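Local atomic coordinates of conserved exported protein (Bacteroides fragilis, PDB entry 3CLW), a protein that is of unknown function but probably hydrolyses O-glycosidic bonds, perhaps in carbohydrates. Residues M324-S327 with P328-I332; Y77-R80 with E81-E84; K44-D47 with L48-R52; G189-H192 with A193-F196; H343-L346 with T347-A351. All coordinates share one frame; numbering follows the deposited sequence.

Contact 1. Residues M324-S327 with P328-I332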
loop_
_atom_site.group_PDB
_atom_site.type_symbol
_atom_site.label_atom_id
_atom_site.label_comp_id
_atom_site.label_asym_id
_atom_site.label_seq_id
_atom_site.Cartn_x
_atom_site.Cartn_y
_atom_site.Cartn_z
ATOM N N MET A 324 10.416 18.915 -10.623
ATOM C CA MET A 324 11.781 19.403 -10.596
ATOM C C MET A 324 12.619 18.526 -11.504
ATOM O O MET A 324 12.347 17.322 -11.628
ATOM C CB MET A 324 12.295 19.148 -9.194
ATOM C CG MET A 324 13.085 20.219 -8.570
ATOM S SD MET A 324 13.217 19.801 -6.833
ATOM C CE MET A 324 11.583 20.235 -6.252
ATOM N N PRO A 325 13.675 19.092 -12.112
ATOM C CA PRO A 325 14.581 18.159 -12.783
ATOM C C PRO A 325 15.227 17.225 -11.746
ATOM O O PRO A 325 15.320 17.576 -10.555
ATOM C CB PRO A 325 15.632 19.069 -13.432
ATOM C CG PRO A 325 15.019 20.470 -13.418
ATOM C CD PRO A 325 14.109 20.501 -12.231
ATOM N N ALA A 326 15.650 16.044 -12.197
ATOM C CA ALA A 326 16.237 15.053 -11.307
ATOM C C ALA A 326 17.474 15.630 -10.619
ATOM O O ALA A 326 18.285 16.311 -11.245
ATOM C CB ALA A 326 16.573 13.781 -12.076
ATOM N N SER A 327 17.598 15.369 -9.326
ATOM C CA SER A 327 18.688 15.897 -8.532
ATOM C C SER A 327 18.676 15.168 -7.184
ATOM O O SER A 327 17.660 14.584 -6.818
ATOM C CB SER A 327 18.508 17.419 -8.345
ATOM O OG SER A 327 17.720 17.707 -7.191
ATOM N N PRO A 328 19.800 15.183 -6.449
ATOM C CA PRO A 328 19.793 14.689 -5.060
ATOM C C PRO A 328 18.783 15.419 -4.144
ATOM O O PRO A 328 18.272 14.828 -3.185
ATOM C CB PRO A 328 21.227 14.957 -4.580
ATOM C CG PRO A 328 22.029 15.140 -5.799
ATOM C CD PRO A 328 21.139 15.630 -6.876
ATOM N N GLU A 329 18.507 16.688 -4.452
ATOM C CA GLU A 329 17.499 17.470 -3.735
ATOM C C GLU A 329 16.096 16.980 -4.106
ATOM O O GLU A 329 15.244 16.781 -3.244
ATOM C CB GLU A 329 17.643 18.962 -4.052
ATOM C CG GLU A 329 18.989 19.619 -3.615
ATOM C CD GLU A 329 20.260 19.128 -4.384
ATOM O OE1 GLU A 329 20.209 18.792 -5.605
ATOM O OE2 GLU A 329 21.336 19.080 -3.734
ATOM N N ARG A 330 15.847 16.760 -5.392
ATOM C CA ARG A 330 14.555 16.212 -5.770
ATOM C C ARG A 330 14.370 14.857 -5.062
ATOM O O ARG A 330 13.314 14.573 -4.494
ATOM C CB ARG A 330 14.423 16.073 -7.281
ATOM C CG ARG A 330 13.002 15.700 -7.706
ATOM C CD ARG A 330 13.070 14.479 -8.574
ATOM N NE ARG A 330 12.718 14.789 -9.928
ATOM C CZ ARG A 330 12.864 13.977 -10.967
ATOM N NH1 ARG A 330 12.483 14.421 -12.159
ATOM N NH2 ARG A 330 13.384 12.748 -10.835
ATOM N N SER A 331 15.427 14.050 -5.054
ATOM C CA SER A 331 15.352 12.702 -4.501
ATOM C C SER A 331 14.878 12.635 -3.046
ATOM O O SER A 331 13.934 11.885 -2.737
ATOM C CB SER A 331 16.673 11.980 -4.699
ATOM O OG SER A 331 16.758 11.563 -6.048
ATOM N N ILE A 332 15.519 13.410 -2.169
ATOM C CA ILE A 332 15.099 13.506 -0.769
ATOM C C ILE A 332 13.738 14.241 -0.567
ATOM O O ILE A 332 13.030 14.002 0.413
ATOM C CB ILE A 332 16.233 14.086 0.131
ATOM C CG1 ILE A 332 15.926 13.946 1.619
ATOM C CG2 ILE A 332 16.530 15.531 -0.200
ATOM C CD1 ILE A 332 15.867 12.496 2.105
HETATM O O HOH W 1 15.930 12.892 -8.523
#
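Met324 and Arg330 run past each other in opposite directions beside the N-cap of helix 328-347, where the loop following barrel strand 307-310 enters the helix. Met324 CB lies 3.8 Å from Arg330 CG, while Met324 SD rests near Arg330 CB. Arg330 CG points anti to the backbone N (chi1 -171°), and further bends at chi2 and chi3 fold the arginine back over the incoming chain. The Arg330 guanidinium grips a single atom side-on: NE and NH1 both donate to Met324 O, NH1 at 3.0 Å, with the oxygen tilted somewhat from the guanidinium plane. Ala326 CA sits over the centre of one face of that group, and Ala326 CB touches NH2. The far end of the arginine is held by a salt bridge from NH2 to Glu364, whose carboxylate also bonds Ser331 OG. Ser327 is the cap itself, its OG accepting from Arg330 N at 2.8 Å in a nearly straight bond (167°). The same Ser327 hydroxyl donates to Glu329 OE1 at 3.1 Å, meeting the carboxylate on its anti side. Water 1 accepts from Ser327 N at 3.1 Å and donates to Ser331 OG at 2.9 Å.

Contact 2. Residues Y77-R80 with E81-E84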
loop_
_atom_site.group_PDB
_atom_site.type_symbol
_atom_site.label_atom_id
_atom_site.label_comp_id
_atom_site.label_asym_id
_atom_site.label_seq_id
_atom_site.Cartn_x
_atom_site.Cartn_y
_atom_site.Cartn_z
ATOM N N TYR A 77 -3.617 -10.877 -21.437
ATOM C CA TYR A 77 -2.553 -11.459 -22.237
ATOM C C TYR A 77 -3.074 -12.542 -23.191
ATOM O O TYR A 77 -2.798 -12.486 -24.388
ATOM C CB TYR A 77 -1.410 -12.002 -21.357
ATOM C CG TYR A 77 -0.351 -12.732 -22.167
ATOM C CD1 TYR A 77 0.672 -12.023 -22.798
ATOM C CD2 TYR A 77 -0.388 -14.129 -22.326
ATOM C CE1 TYR A 77 1.648 -12.667 -23.545
ATOM C CE2 TYR A 77 0.565 -14.778 -23.078
ATOM C CZ TYR A 77 1.600 -14.032 -23.698
ATOM O OH TYR A 77 2.603 -14.670 -24.462
ATOM N N GLU A 78 -3.796 -13.548 -22.686
ATOM C CA GLU A 78 -4.415 -14.553 -23.587
ATOM C C GLU A 78 -5.381 -13.897 -24.600
ATOM O O GLU A 78 -5.549 -14.396 -25.692
ATOM C CB GLU A 78 -5.208 -15.618 -22.805
ATOM C CG GLU A 78 -4.384 -16.595 -21.978
ATOM C CD GLU A 78 -4.124 -16.091 -20.559
ATOM O OE1 GLU A 78 -4.261 -14.855 -20.315
ATOM O OE2 GLU A 78 -3.791 -16.938 -19.688
ATOM N N ASN A 79 -6.025 -12.797 -24.207
ATOM C CA ASN A 79 -7.094 -12.180 -24.988
ATOM C C ASN A 79 -6.547 -11.013 -25.796
ATOM O O ASN A 79 -7.308 -10.177 -26.255
ATOM C CB ASN A 79 -8.184 -11.646 -24.042
ATOM C CG ASN A 79 -9.484 -11.310 -24.754
ATOM O OD1 ASN A 79 -9.940 -12.038 -25.616
ATOM N ND2 ASN A 79 -10.119 -10.251 -24.326
ATOM N N ARG A 80 -5.228 -10.954 -25.971
ATOM C CA ARG A 80 -4.625 -9.723 -26.473
ATOM C C ARG A 80 -4.978 -9.318 -27.919
ATOM O O ARG A 80 -4.845 -8.143 -28.249
ATOM C CB ARG A 80 -3.110 -9.682 -26.204
ATOM C CG ARG A 80 -2.237 -10.533 -27.088
ATOM C CD ARG A 80 -0.872 -10.716 -26.423
ATOM N NE ARG A 80 -0.023 -11.669 -27.143
ATOM C CZ ARG A 80 -0.077 -12.990 -26.999
ATOM N NH1 ARG A 80 0.736 -13.783 -27.716
ATOM N NH2 ARG A 80 -0.942 -13.528 -26.146
ATOM N N GLU A 81 -5.424 -10.271 -28.750
ATOM C CA GLU A 81 -5.876 -9.978 -30.129
ATOM C C GLU A 81 -7.219 -9.223 -30.173
ATOM O O GLU A 81 -7.618 -8.738 -31.245
ATOM C CB GLU A 81 -5.978 -11.265 -30.973
ATOM C CG GLU A 81 -4.642 -11.922 -31.317
ATOM C CD GLU A 81 -4.773 -13.258 -32.085
ATOM O OE1 GLU A 81 -5.809 -13.508 -32.739
ATOM O OE2 GLU A 81 -3.816 -14.077 -32.048
ATOM N N ALA A 82 -7.910 -9.138 -29.017
ATOM C CA ALA A 82 -9.167 -8.417 -28.868
ATOM C C ALA A 82 -8.872 -6.935 -28.683
ATOM O O ALA A 82 -7.712 -6.535 -28.808
ATOM C CB ALA A 82 -9.962 -8.970 -27.649
ATOM N N LYS A 83 -9.889 -6.129 -28.361
ATOM C CA LYS A 83 -9.664 -4.722 -27.978
ATOM C C LYS A 83 -9.240 -4.689 -26.509
ATOM O O LYS A 83 -10.051 -4.435 -25.618
ATOM C CB LYS A 83 -10.902 -3.836 -28.205
ATOM C CG LYS A 83 -11.532 -4.019 -29.590
ATOM C CD LYS A 83 -12.538 -2.923 -30.008
ATOM C CE LYS A 83 -12.800 -3.071 -31.547
ATOM N NZ LYS A 83 -13.911 -2.170 -32.092
ATOM N N GLU A 84 -7.964 -4.985 -26.275
ATOM C CA GLU A 84 -7.456 -5.255 -24.926
ATOM C C GLU A 84 -6.418 -4.231 -24.473
ATOM O O GLU A 84 -6.187 -3.228 -25.155
ATOM C CB GLU A 84 -6.855 -6.661 -24.887
ATOM C CG GLU A 84 -7.838 -7.751 -24.480
ATOM C CD GLU A 84 -8.196 -7.717 -22.971
ATOM O OE1 GLU A 84 -7.749 -6.805 -22.250
ATOM O OE2 GLU A 84 -8.944 -8.600 -22.506
HETATM O O HOH W 2 -6.222 -13.099 -28.173
#
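Two overlapping type I beta turns, Tyr77 to Arg80 and Asn79 to Ala82, wind the chain so that Asn79 meets both Ala82 and Glu84. The second turn is closed by Ala82 N donating to Asn79 O at 3.0 Å, and Ala82 CB packs 3.6 Å from Asn79 ND2. A side-chain bond runs from Asn79 ND2 to Glu84 OE2 at 2.7 Å, almost straight at 175°. The carboxylate oxygen lies in the amide plane and uses its anti lone pair, yet the two flat groups stand 87° apart, with the side chains crossing at about a right angle. The turns lie in the long connection between barrel strand 68-71 and helix 108-119, and neighbouring loop residues complete the polar network: Asn79 ND2 also donates to Ala140 O, and Glu84 OE1 is bonded to Thr142. In the first turn, Arg80 swings back over Tyr77. Arg80 NH2 stands 3.5 Å above the Tyr77 ring plane, over its centre, and donates to Tyr77 O at 2.8 Å. That oxygen lies in the guanidinium plane and accepts also from Arg80 N, which comes from the opposite face of the carbonyl plane to NH2. Water 2 bridges the two segments, donating to Glu78 O at 2.9 Å and accepting from Glu81 N at 3.0 Å.

Contact 3. Residues K44-D47 with L48-R52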
loop_
_atom_site.group_PDB
_atom_site.type_symbol
_atom_site.label_atom_id
_atom_site.label_comp_id
_atom_site.label_asym_id
_atom_site.label_seq_id
_atom_site.Cartn_x
_atom_site.Cartn_y
_atom_site.Cartn_z
ATOM N N LYS A 44 18.426 -9.691 -4.999
ATOM C CA LYS A 44 18.690 -8.372 -4.454
ATOM C C LYS A 44 17.403 -7.537 -4.274
ATOM O O LYS A 44 17.222 -6.903 -3.245
ATOM C CB LYS A 44 19.706 -7.643 -5.335
ATOM C CG LYS A 44 19.903 -6.144 -5.035
ATOM C CD LYS A 44 20.574 -5.893 -3.685
ATOM C CE LYS A 44 21.631 -4.751 -3.821
ATOM N NZ LYS A 44 22.665 -4.766 -2.715
ATOM N N ILE A 45 16.550 -7.511 -5.295
ATOM C CA ILE A 45 15.234 -6.829 -5.192
ATOM C C ILE A 45 14.448 -7.445 -4.020
ATOM O O ILE A 45 14.034 -6.734 -3.121
ATOM C CB ILE A 45 14.446 -6.908 -6.523
ATOM C CG1 ILE A 45 15.136 -6.061 -7.602
ATOM C CG2 ILE A 45 12.969 -6.481 -6.344
ATOM C CD1 ILE A 45 14.585 -6.267 -9.027
ATOM N N ALA A 46 14.326 -8.768 -4.007
ATOM C CA ALA A 46 13.650 -9.463 -2.914
ATOM C C ALA A 46 14.198 -9.118 -1.508
ATOM O O ALA A 46 13.416 -8.952 -0.550
ATOM C CB ALA A 46 13.676 -10.960 -3.143
ATOM N N ASP A 47 15.524 -9.007 -1.386
ATOM C CA ASP A 47 16.112 -8.547 -0.146
ATOM C C ASP A 47 15.667 -7.107 0.218
ATOM O O ASP A 47 15.299 -6.867 1.357
ATOM C CB ASP A 47 17.657 -8.646 -0.148
ATOM C CG ASP A 47 18.184 -10.096 -0.207
ATOM O OD1 ASP A 47 17.449 -11.091 0.085
ATOM O OD2 ASP A 47 19.377 -10.233 -0.556
ATOM N N LEU A 48 15.729 -6.166 -0.729
ATOM C CA LEU A 48 15.321 -4.754 -0.471
ATOM C C LEU A 48 13.863 -4.648 -0.016
ATOM O O LEU A 48 13.515 -3.763 0.751
ATOM C CB LEU A 48 15.543 -3.851 -1.705
ATOM C CG LEU A 48 17.023 -3.544 -2.089
ATOM C CD1 LEU A 48 17.166 -3.173 -3.569
ATOM C CD2 LEU A 48 17.639 -2.483 -1.195
ATOM N N LEU A 49 13.042 -5.603 -0.460
ATOM C CA LEU A 49 11.591 -5.572 -0.212
ATOM C C LEU A 49 11.207 -6.222 1.113
ATOM O O LEU A 49 10.416 -5.665 1.848
ATOM C CB LEU A 49 10.867 -6.271 -1.357
ATOM C CG LEU A 49 10.925 -5.638 -2.740
ATOM C CD1 LEU A 49 10.107 -6.402 -3.786
ATOM C CD2 LEU A 49 10.427 -4.241 -2.662
ATOM N N PHE A 50 11.807 -7.382 1.416
ATOM C CA PHE A 50 11.265 -8.317 2.410
ATOM C C PHE A 50 12.159 -8.660 3.596
ATOM O O PHE A 50 11.640 -9.039 4.649
ATOM C CB PHE A 50 10.864 -9.632 1.733
ATOM C CG PHE A 50 9.934 -9.450 0.587
ATOM C CD1 PHE A 50 8.710 -8.759 0.762
ATOM C CD2 PHE A 50 10.263 -9.953 -0.675
ATOM C CE1 PHE A 50 7.843 -8.566 -0.308
ATOM C CE2 PHE A 50 9.395 -9.783 -1.760
ATOM C CZ PHE A 50 8.172 -9.085 -1.571
ATOM N N LYS A 51 13.476 -8.548 3.422
ATOM C CA LYS A 51 14.404 -9.176 4.354
ATOM C C LYS A 51 14.651 -8.255 5.540
ATOM O O LYS A 51 15.137 -7.151 5.380
ATOM C CB LYS A 51 15.719 -9.559 3.643
ATOM C CG LYS A 51 16.644 -10.455 4.459
ATOM C CD LYS A 51 17.824 -10.888 3.620
ATOM C CE LYS A 51 18.734 -11.860 4.346
ATOM N NZ LYS A 51 19.851 -12.280 3.431
ATOM N N ARG A 52 14.263 -8.699 6.725
ATOM C CA ARG A 52 14.425 -7.869 7.913
ATOM C C ARG A 52 15.769 -8.196 8.606
ATOM O O ARG A 52 15.815 -8.939 9.580
ATOM C CB ARG A 52 13.218 -8.038 8.866
ATOM C CG ARG A 52 12.870 -6.796 9.697
ATOM C CD ARG A 52 13.772 -6.643 10.891
ATOM N NE ARG A 52 13.519 -5.397 11.612
ATOM C CZ ARG A 52 14.118 -5.063 12.749
ATOM N NH1 ARG A 52 15.019 -5.869 13.282
ATOM N NH2 ARG A 52 13.867 -3.896 13.312
HETATM O O HOH W 3 14.310 -5.446 3.650
#
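Lys44, Ile45, Ala46 and Asp47 each offer a carbonyl to a backbone N-H four residues on, the alpha-helical pattern carried through the last turn of helix 39-50. Leu48 N reaches Lys44 O at 3.0 Å in the straighter geometry (164°), and Phe50 N reaches Ala46 O at the same length but more bent (141°). Lys51 leaves helical backbone angles, although its N still donates to Asp47 O at 3.2 Å. The apolar contacts follow the same spacing. Ile45 and Leu49 lie side by side and point the same way, CG2 to CD1 3.8 Å, and both pack on Phe113 of helix 108-119 and on Ile368. Ala46 CB approaches Phe50 CD2 at 4.3 Å, while Leu49 CB sits over the centre of one face of the phenyl ring, which also meets Trp68 edge-to-face. On the more polar flank the extended Lys51 chain runs alongside Asp47, its CD 3.6 Å from OD1. Lys51 NZ stays 4.3 Å from Asp47 OD1, beyond a salt bridge, and Asp47 is instead paired with Arg120. The lysine thus probably adds mainly aliphatic packing and only a modest electrostatic pull, while the arginine bears the direct ionic link.

Contact 4. Residues G189-H192 with A193-F196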
loop_
_atom_site.group_PDB
_atom_site.type_symbol
_atom_site.label_atom_id
_atom_site.label_comp_id
_atom_site.label_asym_id
_atom_site.label_seq_id
_atom_site.Cartn_x
_atom_site.Cartn_y
_atom_site.Cartn_z
ATOM N N GLY A 189 -13.502 4.930 -10.815
ATOM C CA GLY A 189 -12.813 5.389 -12.007
ATOM C C GLY A 189 -13.548 5.144 -13.301
ATOM O O GLY A 189 -14.237 4.133 -13.457
ATOM N N GLN A 190 -13.381 6.071 -14.236
ATOM C CA GLN A 190 -13.855 5.878 -15.597
ATOM C C GLN A 190 -12.845 5.050 -16.380
ATOM O O GLN A 190 -12.114 5.572 -17.217
ATOM C CB GLN A 190 -14.107 7.213 -16.322
ATOM C CG GLN A 190 -14.908 7.072 -17.624
ATOM C CD GLN A 190 -15.088 8.407 -18.327
ATOM O OE1 GLN A 190 -14.167 8.904 -18.953
ATOM N NE2 GLN A 190 -16.272 8.999 -18.204
ATOM N N TRP A 191 -12.855 3.746 -16.136
ATOM C CA TRP A 191 -11.919 2.819 -16.760
ATOM C C TRP A 191 -12.126 2.578 -18.253
ATOM O O TRP A 191 -11.171 2.208 -18.956
ATOM C CB TRP A 191 -11.891 1.515 -15.967
ATOM C CG TRP A 191 -11.260 1.764 -14.635
ATOM C CD1 TRP A 191 -11.901 1.906 -13.417
ATOM C CD2 TRP A 191 -9.862 1.973 -14.379
ATOM N NE1 TRP A 191 -10.985 2.179 -12.427
ATOM C CE2 TRP A 191 -9.725 2.207 -12.980
ATOM C CE3 TRP A 191 -8.703 1.981 -15.197
ATOM C CZ2 TRP A 191 -8.476 2.468 -12.378
ATOM C CZ3 TRP A 191 -7.456 2.220 -14.596
ATOM C CH2 TRP A 191 -7.357 2.465 -13.204
ATOM N N HIS A 192 -13.345 2.784 -18.755
ATOM C CA HIS A 192 -13.586 2.513 -20.188
ATOM C C HIS A 192 -12.845 3.488 -21.109
ATOM O O HIS A 192 -12.623 3.176 -22.274
ATOM C CB HIS A 192 -15.087 2.406 -20.545
ATOM C CG HIS A 192 -15.783 3.723 -20.680
ATOM N ND1 HIS A 192 -16.345 4.385 -19.606
ATOM C CD2 HIS A 192 -16.013 4.503 -21.764
ATOM C CE1 HIS A 192 -16.905 5.508 -20.027
ATOM N NE2 HIS A 192 -16.704 5.609 -21.329
ATOM N N ALA A 193 -12.441 4.637 -20.573
ATOM C CA ALA A 193 -11.579 5.591 -21.292
ATOM C C ALA A 193 -10.053 5.240 -21.325
ATOM O O ALA A 193 -9.234 6.058 -21.780
ATOM C CB ALA A 193 -11.773 7.006 -20.705
ATOM N N ASN A 194 -9.681 4.044 -20.861
ATOM C CA ASN A 194 -8.274 3.733 -20.590
ATOM C C ASN A 194 -7.960 2.313 -21.039
ATOM O O ASN A 194 -8.527 1.361 -20.525
ATOM C CB ASN A 194 -8.012 3.941 -19.076
ATOM C CG ASN A 194 -6.564 3.587 -18.632
ATOM O OD1 ASN A 194 -5.849 2.849 -19.292
ATOM N ND2 ASN A 194 -6.167 4.106 -17.481
ATOM N N SER A 195 -7.088 2.162 -22.028
ATOM C CA SER A 195 -6.725 0.838 -22.502
ATOM C C SER A 195 -5.264 0.531 -22.184
ATOM O O SER A 195 -4.704 -0.433 -22.697
ATOM C CB SER A 195 -6.965 0.731 -24.005
ATOM O OG SER A 195 -6.174 1.701 -24.658
ATOM N N PHE A 196 -4.667 1.358 -21.330
ATOM C CA PHE A 196 -3.269 1.181 -20.881
ATOM C C PHE A 196 -3.135 0.024 -19.862
ATOM O O PHE A 196 -2.045 -0.417 -19.527
ATOM C CB PHE A 196 -2.767 2.542 -20.308
ATOM C CG PHE A 196 -1.352 2.525 -19.748
ATOM C CD1 PHE A 196 -0.244 2.354 -20.587
ATOM C CD2 PHE A 196 -1.130 2.719 -18.380
ATOM C CE1 PHE A 196 1.071 2.339 -20.061
ATOM C CE2 PHE A 196 0.170 2.715 -17.848
ATOM C CZ PHE A 196 1.270 2.525 -18.699
#
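A run of tight turns in the loop between barrel strand 178-182 and helix 204-221 sets Gln190 against Ala193 and Trp191 against Asn194. Gln190 is the centre of an inverse gamma turn, spanned by a weak bond from Trp191 N to Gly189 O. Two successive backbone bonds follow, each to a carbonyl three residues back: Ala193 N reaches Gln190 O only weakly at 3.5 Å, whereas Asn194 N donates to Trp191 O at 3.0 Å, bent to 137° and coming from well above the carbonyl plane. The Gln190 chain is extended beyond CG, and its amide oxygen OE1 comes to rest 3.5 Å from Ala193 CB. Trp191 and Asn194 lie side by side and point the same way, with indole and amide planes 35° apart. The amide nitrogen Asn194 ND2 approaches the benzene part of the indole obliquely, 3.7 Å from Trp191 CZ3. The indole is fixed from its other end, where NE1 donates to Glu186 O. A chi1 of 178° puts the Asn194 amide beside its own carbonyl carbon, where OD1 accepts from Phe196 N at 2.8 Å. Neighbouring loop residues hold the outgoing chain: Asp86 bonds Ser195 OG, while Asn87 and Asn90 both donate to Phe196 O. After the inverse gamma turn and the two i+3 bonds, the bond from Asn194 OD1 to the backbone N two residues on is the defining feature of an Asx turn.

Contact 5. Residues H343-L346 with T347-A351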
loop_
_atom_site.group_PDB
_atom_site.type_symbol
_atom_site.label_atom_id
_atom_site.label_comp_id
_atom_site.label_asym_id
_atom_site.label_seq_id
_atom_site.Cartn_x
_atom_site.Cartn_y
_atom_site.Cartn_z
ATOM N N HIS A 343 3.050 9.455 7.733
ATOM C CA HIS A 343 2.831 9.936 9.083
ATOM C C HIS A 343 1.370 10.341 9.345
ATOM O O HIS A 343 0.794 9.985 10.362
ATOM C CB HIS A 343 3.735 11.112 9.372
ATOM C CG HIS A 343 3.398 11.813 10.648
ATOM N ND1 HIS A 343 3.910 11.424 11.865
ATOM C CD2 HIS A 343 2.582 12.860 10.898
ATOM C CE1 HIS A 343 3.429 12.211 12.809
ATOM N NE2 HIS A 343 2.617 13.083 12.246
ATOM N N ASN A 344 0.790 11.093 8.417
ATOM C CA ASN A 344 -0.577 11.571 8.542
ATOM C C ASN A 344 -1.612 10.450 8.403
ATOM O O ASN A 344 -2.629 10.443 9.116
ATOM C CB ASN A 344 -0.820 12.727 7.564
ATOM C CG ASN A 344 -0.128 13.997 8.013
ATOM O OD1 ASN A 344 -0.644 14.713 8.867
ATOM N ND2 ASN A 344 1.056 14.270 7.465
ATOM N N ASP A 345 -1.345 9.487 7.520
ATOM C CA ASP A 345 -2.183 8.295 7.478
ATOM C C ASP A 345 -2.221 7.547 8.801
ATOM O O ASP A 345 -3.299 7.154 9.275
ATOM C CB ASP A 345 -1.784 7.366 6.336
ATOM C CG ASP A 345 -2.353 7.829 5.005
ATOM O OD1 ASP A 345 -3.272 8.674 5.007
ATOM O OD2 ASP A 345 -1.887 7.367 3.956
ATOM N N LEU A 346 -1.046 7.338 9.386
ATOM C CA LEU A 346 -0.913 6.626 10.661
ATOM C C LEU A 346 -1.466 7.404 11.858
ATOM O O LEU A 346 -2.040 6.830 12.750
ATOM C CB LEU A 346 0.559 6.285 10.921
ATOM C CG LEU A 346 1.239 5.267 10.006
ATOM C CD1 LEU A 346 2.730 5.176 10.318
ATOM C CD2 LEU A 346 0.553 3.890 10.087
ATOM N N THR A 347 -1.269 8.718 11.867
ATOM C CA THR A 347 -1.596 9.516 13.043
ATOM C C THR A 347 -2.923 10.265 12.944
ATOM O O THR A 347 -3.511 10.551 13.953
ATOM C CB THR A 347 -0.476 10.529 13.383
ATOM O OG1 THR A 347 -0.324 11.428 12.283
ATOM C CG2 THR A 347 0.843 9.828 13.650
ATOM N N LEU A 348 -3.364 10.612 11.743
ATOM C CA LEU A 348 -4.618 11.317 11.571
ATOM C C LEU A 348 -5.746 10.370 11.154
ATOM O O LEU A 348 -6.807 10.385 11.754
ATOM C CB LEU A 348 -4.485 12.486 10.591
ATOM C CG LEU A 348 -3.474 13.575 10.943
ATOM C CD1 LEU A 348 -3.724 14.809 10.103
ATOM C CD2 LEU A 348 -3.498 13.914 12.417
ATOM N N ALA A 349 -5.492 9.528 10.149
ATOM C CA ALA A 349 -6.479 8.570 9.673
ATOM C C ALA A 349 -6.422 7.276 10.480
ATOM O O ALA A 349 -7.257 6.394 10.279
ATOM C CB ALA A 349 -6.322 8.314 8.184
ATOM N N ASN A 350 -5.462 7.196 11.408
ATOM C CA ASN A 350 -5.218 6.012 12.236
ATOM C C ASN A 350 -5.116 4.720 11.428
ATOM O O ASN A 350 -5.669 3.679 11.820
ATOM C CB ASN A 350 -6.285 5.884 13.340
ATOM C CG ASN A 350 -6.029 6.814 14.528
ATOM O OD1 ASN A 350 -5.966 6.377 15.670
ATOM N ND2 ASN A 350 -5.885 8.089 14.257
ATOM N N ALA A 351 -4.420 4.782 10.284
ATOM C CA ALA A 351 -4.408 3.660 9.360
ATOM C C ALA A 351 -3.731 2.482 10.010
ATOM O O ALA A 351 -2.707 2.660 10.660
ATOM C CB ALA A 351 -3.693 4.039 8.079
#
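The imidazole of His343 carries Thr347 over one of its faces, with both branches of the threonine taking part. Thr347 OG1 stands 3.3 Å above the His343 ring plane, displaced toward the rim, and Thr347 CG2 makes a CH-pi contact 3.9 Å from the ring centroid, 24° off the normal. Thr347 OG1 lies between the backbone N and the carbonyl carbon (chi1 61°), turned back along the helix, where it donates to His343 O at 2.6 Å. Thr347 N donates to the same oxygen, giving this carbonyl two donors from one residue. A second flat group, the amide of Asn344, runs beside Leu348 in the same direction, its OD1 3.3 Å from Leu348 CD1; ND2 is bonded to Arg340 O. Asn344 O accepts from Leu348 N at 2.7 Å and also from Ala349 N, five residues on. The helix then closes in a C-terminal turn through a positive-phi residue, Asn350 (phi 50°), with Ala351 N bonded at 2.8 Å to Asp345 O, six residues back, and Asn350 CA in a CA-H...O contact with Leu346 O. This ends helix 328-347 just before barrel strand 353-356. Around it, Asn344 and Leu348 pack on helix 285-300, Ala349 and Ala351 on strand 307-310, His343 and Leu346 on Tyr399 of helix 391-400, and His343, Leu346 and Thr347 against strand 427-433.

Overall arrangement
Contacts 1 and 5 mark the beginning and the end of helix 328-347, their centres 26 Å apart. Contacts 2 and 4 belong to two different loops that follow barrel strands, and they meet directly: Glu84 O packs 4.2 Å from Ser195 CB, with centres 15 Å apart. Contact 3, on helix 39-50, touches none of the others; its nearest atoms lie about 15 Å from both contact 1 and contact 5. Contacts 2 and 5 lie on opposite sides of the chain's centre, 41 Å between centres. Contacts 1, 2 and 4 follow the C-terminal ends of barrel strands, the side where TIM-barrel enzymes carry their active sites, whereas contact 5 leads into a strand's N-terminal end.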